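Side-chain contacts in 2,3-dihydroxybenzoate-AMP ligase (Mycobacterium smegmatis, PDB 5KEI), which belongs to the ANL superfamily of AMP-binding enzymes and carries the family's characteristic C-terminal domain as well as its large AMP-binding region: residues 110-115 against 120-125; 45-50 against 206-211. All coordinates share one frame; numbering follows the deposited sequence.

Contact 1. Residues 110-115 against 120-125; sequences VALFGL and AVPVMC
The Pro122 ring has a leucine on each face. Leu115 CD1 rides over the CB side of one face, 4.1 Å from Pro122 CB, while Leu209 of the neighbouring strand lies against the other. At the CG corner the approach is edge-on: Leu112 reaches the ring from the side, its CD1 standing 4.2 Å from Pro122 CG. Leu115 and Pro122 run past each other in opposite senses, and the leucine fork divides its work, since CD2 turns to the methyl of Ala120 (Leu115 CD2 to Ala120 CB, 4.1 Å). Leu112 has CG anti to its backbone N (chi1 178°), a torsion that brings CD1 over to the strand even though its CB does not point there. The same methyl meets Met124 CE at 4.1 Å, the two side chains crossing at nearly a right angle; bends at both chi2 and chi3 fold the thioether back to put CE there. Near the C-terminal end of the helix, Ala120 N donates to Leu115 O over 3.0 Å. The bond is bent, with an N-H...O angle of 138°. Ala120 CB sits 3.5 Å from the same Leu115 O. Helix 107-117 thus packs on strand 121-124 as the second half of a beta-alpha-beta unit begun by strand 97-101, whose Val98 and Val100 also touch Leu115. Chemically this is a buried hydrocarbon interface: side-chain shape fits helix to sheet, and a single backbone hydrogen bond spans the turn between them.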
loop_
_atom_site.group_PDB
_atom_site.type_symbol
_atom_site.label_atom_id
_atom_site.label_comp_id
_atom_site.label_asym_id
_atom_site.label_seq_id
_atom_site.Cartn_x
_atom_site.Cartn_y
_atom_site.Cartn_z
ATOM N N VAL A 110 9.448 -6.882 15.838
ATOM C CA VAL A 110 9.479 -8.242 16.387
ATOM C C VAL A 110 8.399 -9.098 15.732
ATOM O O VAL A 110 8.663 -10.229 15.332
ATOM C CB VAL A 110 9.284 -8.252 17.912
ATOM C CG1 VAL A 110 9.411 -9.666 18.458
ATOM C CG2 VAL A 110 10.268 -7.299 18.579
ATOM N N ALA A 111 7.197 -8.537 15.592
ATOM C CA ALA A 111 6.101 -9.215 14.907
ATOM C C ALA A 111 6.360 -9.454 13.407
ATOM O O ALA A 111 6.085 -10.541 12.893
ATOM C CB ALA A 111 4.820 -8.431 15.086
ATOM N N LEU A 112 6.873 -8.448 12.698
ATOM C CA LEU A 112 7.061 -8.579 11.260
ATOM C C LEU A 112 8.036 -9.735 10.937
ATOM O O LEU A 112 7.682 -10.666 10.215
ATOM C CB LEU A 112 7.540 -7.249 10.669
ATOM C CG LEU A 112 7.850 -7.208 9.167
ATOM C CD1 LEU A 112 6.625 -7.510 8.299
ATOM C CD2 LEU A 112 8.472 -5.858 8.773
ATOM N N PHE A 113 9.241 -9.706 11.503
ATOM C CA PHE A 113 10.231 -10.731 11.183
ATOM C C PHE A 113 9.908 -12.053 11.882
ATOM O O PHE A 113 10.180 -13.119 11.334
ATOM C CB PHE A 113 11.643 -10.233 11.527
ATOM C CG PHE A 113 12.097 -9.128 10.631
ATOM C CD1 PHE A 113 12.017 -7.805 11.033
ATOM C CD2 PHE A 113 12.527 -9.405 9.350
ATOM C CE1 PHE A 113 12.399 -6.782 10.184
ATOM C CE2 PHE A 113 12.908 -8.394 8.497
ATOM C CZ PHE A 113 12.846 -7.081 8.919
ATOM N N GLY A 114 9.289 -11.975 13.062
ATOM C CA GLY A 114 8.774 -13.145 13.746
ATOM C C GLY A 114 7.814 -13.894 12.848
ATOM O O GLY A 114 7.973 -15.093 12.599
ATOM N N LEU A 115 6.820 -13.178 12.335
ATOM C CA LEU A 115 5.875 -13.758 11.392
ATOM C C LEU A 115 6.551 -14.296 10.120
ATOM O O LEU A 115 6.244 -15.406 9.665
ATOM C CB LEU A 115 4.807 -12.723 11.036
ATOM C CG LEU A 115 3.723 -12.551 12.106
ATOM C CD1 LEU A 115 2.896 -11.312 11.863
ATOM C CD2 LEU A 115 2.838 -13.793 12.132
ATOM N N ALA A 120 4.859 -17.212 7.653
ATOM C CA ALA A 120 3.523 -16.642 7.522
ATOM C C ALA A 120 3.579 -15.411 6.622
ATOM O O ALA A 120 4.640 -14.796 6.422
ATOM C CB ALA A 120 2.952 -16.299 8.874
ATOM N N VAL A 121 2.441 -15.080 6.041
ATOM C CA VAL A 121 2.365 -13.963 5.123
ATOM C C VAL A 121 1.504 -12.912 5.785
ATOM O O VAL A 121 0.284 -13.015 5.753
ATOM C CB VAL A 121 1.788 -14.384 3.760
ATOM C CG1 VAL A 121 1.615 -13.165 2.845
ATOM C CG2 VAL A 121 2.694 -15.449 3.113
ATOM N N PRO A 122 2.144 -11.918 6.433
ATOM C CA PRO A 122 1.394 -10.888 7.157
ATOM C C PRO A 122 0.618 -9.956 6.221
ATOM O O PRO A 122 1.037 -9.695 5.088
ATOM C CB PRO A 122 2.486 -10.134 7.923
ATOM C CG PRO A 122 3.722 -10.358 7.124
ATOM C CD PRO A 122 3.600 -11.747 6.596
ATOM N N VAL A 123 -0.547 -9.535 6.693
ATOM C CA VAL A 123 -1.382 -8.542 6.045
ATOM C C VAL A 123 -1.235 -7.242 6.834
ATOM O O VAL A 123 -1.607 -7.160 8.008
ATOM C CB VAL A 123 -2.851 -8.986 6.003
ATOM C CG1 VAL A 123 -3.726 -7.899 5.422
ATOM C CG2 VAL A 123 -2.982 -10.276 5.194
ATOM N N MET A 124 -0.655 -6.232 6.205
ATOM C CA MET A 124 -0.305 -5.020 6.934
ATOM C C MET A 124 -1.476 -4.040 7.027
ATOM O O MET A 124 -1.620 -3.130 6.198
ATOM C CB MET A 124 0.901 -4.361 6.276
ATOM C CG MET A 124 2.018 -5.346 5.979
ATOM S SD MET A 124 2.563 -6.226 7.460
ATOM C CE MET A 124 3.473 -4.944 8.318
ATOM N N CYS A 125 -2.302 -4.227 8.051
ATOM C CA CYS A 125 -3.443 -3.340 8.293
ATOM C C CYS A 125 -3.006 -2.033 8.946
ATOM O O CYS A 125 -2.049 -2.003 9.722
ATOM C CB CYS A 125 -4.484 -4.029 9.170
ATOM S SG CYS A 125 -4.911 -5.685 8.591
#

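Contact 2. Residues 45-50 against 206-211; sequences QLLDSV and APALLL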
loop_
_atom_site.group_PDB
_atom_site.type_symbol
_atom_site.label_atom_id
_atom_site.label_comp_id
_atom_site.label_asym_id
_atom_site.label_seq_id
_atom_site.Cartn_x
_atom_site.Cartn_y
_atom_site.Cartn_z
ATOM N N GLN A 45 16.975 -13.534 -2.205
ATOM C CA GLN A 45 16.955 -13.691 -0.759
ATOM C C GLN A 45 15.589 -13.320 -0.147
ATOM O O GLN A 45 14.900 -12.383 -0.604
ATOM C CB GLN A 45 18.066 -12.859 -0.127
ATOM C CG GLN A 45 19.481 -13.223 -0.609
ATOM C CD GLN A 45 19.893 -14.642 -0.227
ATOM O OE1 GLN A 45 19.747 -15.057 0.929
ATOM N NE2 GLN A 45 20.413 -15.392 -1.199
ATOM N N LEU A 46 15.204 -14.073 0.879
ATOM C CA LEU A 46 13.902 -13.924 1.511
ATOM C C LEU A 46 13.853 -12.633 2.296
ATOM O O LEU A 46 14.888 -12.182 2.780
ATOM C CB LEU A 46 13.604 -15.104 2.440
ATOM C CG LEU A 46 13.346 -16.504 1.851
ATOM C CD1 LEU A 46 12.878 -17.413 2.964
ATOM C CD2 LEU A 46 12.339 -16.507 0.707
ATOM N N LEU A 47 12.653 -12.074 2.460
ATOM C CA LEU A 47 12.489 -10.810 3.161
ATOM C C LEU A 47 13.144 -10.827 4.544
ATOM O O LEU A 47 13.801 -9.855 4.922
ATOM C CB LEU A 47 11.001 -10.441 3.290
ATOM C CG LEU A 47 10.623 -9.061 3.849
ATOM C CD1 LEU A 47 11.518 -7.951 3.284
ATOM C CD2 LEU A 47 9.140 -8.735 3.572
ATOM N N ASP A 48 12.978 -11.913 5.302
ATOM C CA ASP A 48 13.480 -11.921 6.679
ATOM C C ASP A 48 15.002 -11.851 6.714
ATOM O O ASP A 48 15.574 -11.619 7.773
ATOM C CB ASP A 48 13.049 -13.167 7.469
ATOM C CG ASP A 48 13.816 -14.446 7.044
ATOM O OD1 ASP A 48 13.599 -14.942 5.916
ATOM O OD2 ASP A 48 14.676 -14.927 7.835
ATOM N N SER A 49 15.655 -12.076 5.574
ATOM C CA SER A 49 17.117 -12.106 5.528
ATOM C C SER A 49 17.687 -10.707 5.660
ATOM O O SER A 49 18.885 -10.543 5.943
ATOM C CB SER A 49 17.629 -12.737 4.230
ATOM O OG SER A 49 17.535 -11.806 3.163
ATOM N N VAL A 50 16.841 -9.699 5.444
ATOM C CA VAL A 50 17.261 -8.329 5.666
ATOM C C VAL A 50 17.715 -8.182 7.123
ATOM O O VAL A 50 18.752 -7.576 7.378
ATOM C CB VAL A 50 16.145 -7.311 5.332
ATOM C CG1 VAL A 50 16.554 -5.880 5.756
ATOM C CG2 VAL A 50 15.823 -7.351 3.851
ATOM N N ALA A 206 7.429 -15.537 -4.786
ATOM C CA ALA A 206 6.070 -15.640 -4.247
ATOM C C ALA A 206 5.868 -14.531 -3.213
ATOM O O ALA A 206 6.861 -13.956 -2.751
ATOM C CB ALA A 206 5.843 -17.028 -3.609
ATOM N N PRO A 207 4.596 -14.229 -2.843
ATOM C CA PRO A 207 4.298 -13.185 -1.854
ATOM C C PRO A 207 5.017 -13.357 -0.523
ATOM O O PRO A 207 4.993 -14.433 0.039
ATOM C CB PRO A 207 2.781 -13.323 -1.653
ATOM C CG PRO A 207 2.290 -13.797 -2.954
ATOM C CD PRO A 207 3.353 -14.723 -3.477
ATOM N N ALA A 208 5.644 -12.290 -0.036
ATOM C CA ALA A 208 6.230 -12.290 1.285
ATOM C C ALA A 208 5.214 -11.747 2.270
ATOM O O ALA A 208 5.077 -12.278 3.374
ATOM C CB ALA A 208 7.495 -11.450 1.316
ATOM N N LEU A 209 4.520 -10.674 1.873
ATOM C CA LEU A 209 3.470 -10.080 2.705
ATOM C C LEU A 209 2.375 -9.470 1.832
ATOM O O LEU A 209 2.555 -9.338 0.622
ATOM C CB LEU A 209 4.051 -9.011 3.653
ATOM C CG LEU A 209 4.984 -7.915 3.108
ATOM C CD1 LEU A 209 4.259 -6.924 2.212
ATOM C CD2 LEU A 209 5.645 -7.157 4.245
ATOM N N LEU A 210 1.245 -9.094 2.434
ATOM C CA LEU A 210 0.215 -8.355 1.688
ATOM C C LEU A 210 0.085 -6.927 2.244
ATOM O O LEU A 210 -0.084 -6.714 3.453
ATOM C CB LEU A 210 -1.140 -9.078 1.736
ATOM C CG LEU A 210 -1.126 -10.575 1.354
ATOM C CD1 LEU A 210 -2.476 -11.252 1.574
ATOM C CD2 LEU A 210 -0.663 -10.805 -0.082
ATOM N N LEU A 211 0.194 -5.942 1.368
ATOM C CA LEU A 211 -0.095 -4.564 1.771
ATOM C C LEU A 211 -1.563 -4.271 1.508
ATOM O O LEU A 211 -2.229 -4.985 0.757
ATOM C CB LEU A 211 0.790 -3.564 1.025
ATOM C CG LEU A 211 2.309 -3.703 1.160
ATOM C CD1 LEU A 211 2.996 -2.852 0.118
ATOM C CD2 LEU A 211 2.770 -3.270 2.545
#
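Leu47 lays its CD2 methyl across Ala208 and Leu209 together, 3.9 Å from Ala208 CB and equally 3.9 Å from Leu209 CD2. Its stem contributes too, Leu47 CB lying 4.1 Å from Ala208 CB. A chi1 of -173° swings the Leu47 side chain away from its own amide nitrogen and carries CD2 toward Ala208 and Leu209. Leu209 meets it methyl to methyl, the two side chains crossing nearly perpendicularly; a chi1 of 49° sets Leu209 CG between its own N and carbonyl carbon, a crowded position. Leu47 also packs on Val231 of helix 227-240, so a second element covers it. Behind the contact the backbone is held in shape by a type I turn from Leu46 to Ser49. Leu46 O takes two bonds, from Ser49 N at 2.9 Å and from Ser49 OG at 2.7 Å, the hydroxyl donating in the carbonyl plane with a C=O...O angle of 159°. Two further ties hold this turn in the fold: Leu47 N bonds to His227 ND1, and Asp48 OD2 forms a salt bridge with Arg117 of helix 107-117. In segment 206-211, Ala208 and Leu209 both face Arg225 of strand 222-226, forming a classic beta bulge. The contact therefore seats the turn leading into helix 49-57 on the bulged start of strand 207-212, within the mixed beta-sheet and flanking helices of an AMP-binding domain.

The two contacts lie side by side, their centres about 10 Å apart and each about 15 Å from the centre of the chain. They share one mixed sheet, in which strands 121-124 and 207-212 are parallel neighbours. Probable backbone hydrogen bonds join them directly, Pro122 O to Leu210 N at 2.7 Å and Met124 N to Leu210 O at 2.9 Å. Along the chain, contact 1 is local and nested inside the long loop that contact 2 closes between 45-50 and 206-211. A short-range helix-strand crossover and a turn near the N-terminus, far off in sequence, thus meet on adjoining strands, so that distant parts of the sequence come together in one buried region of the sheet.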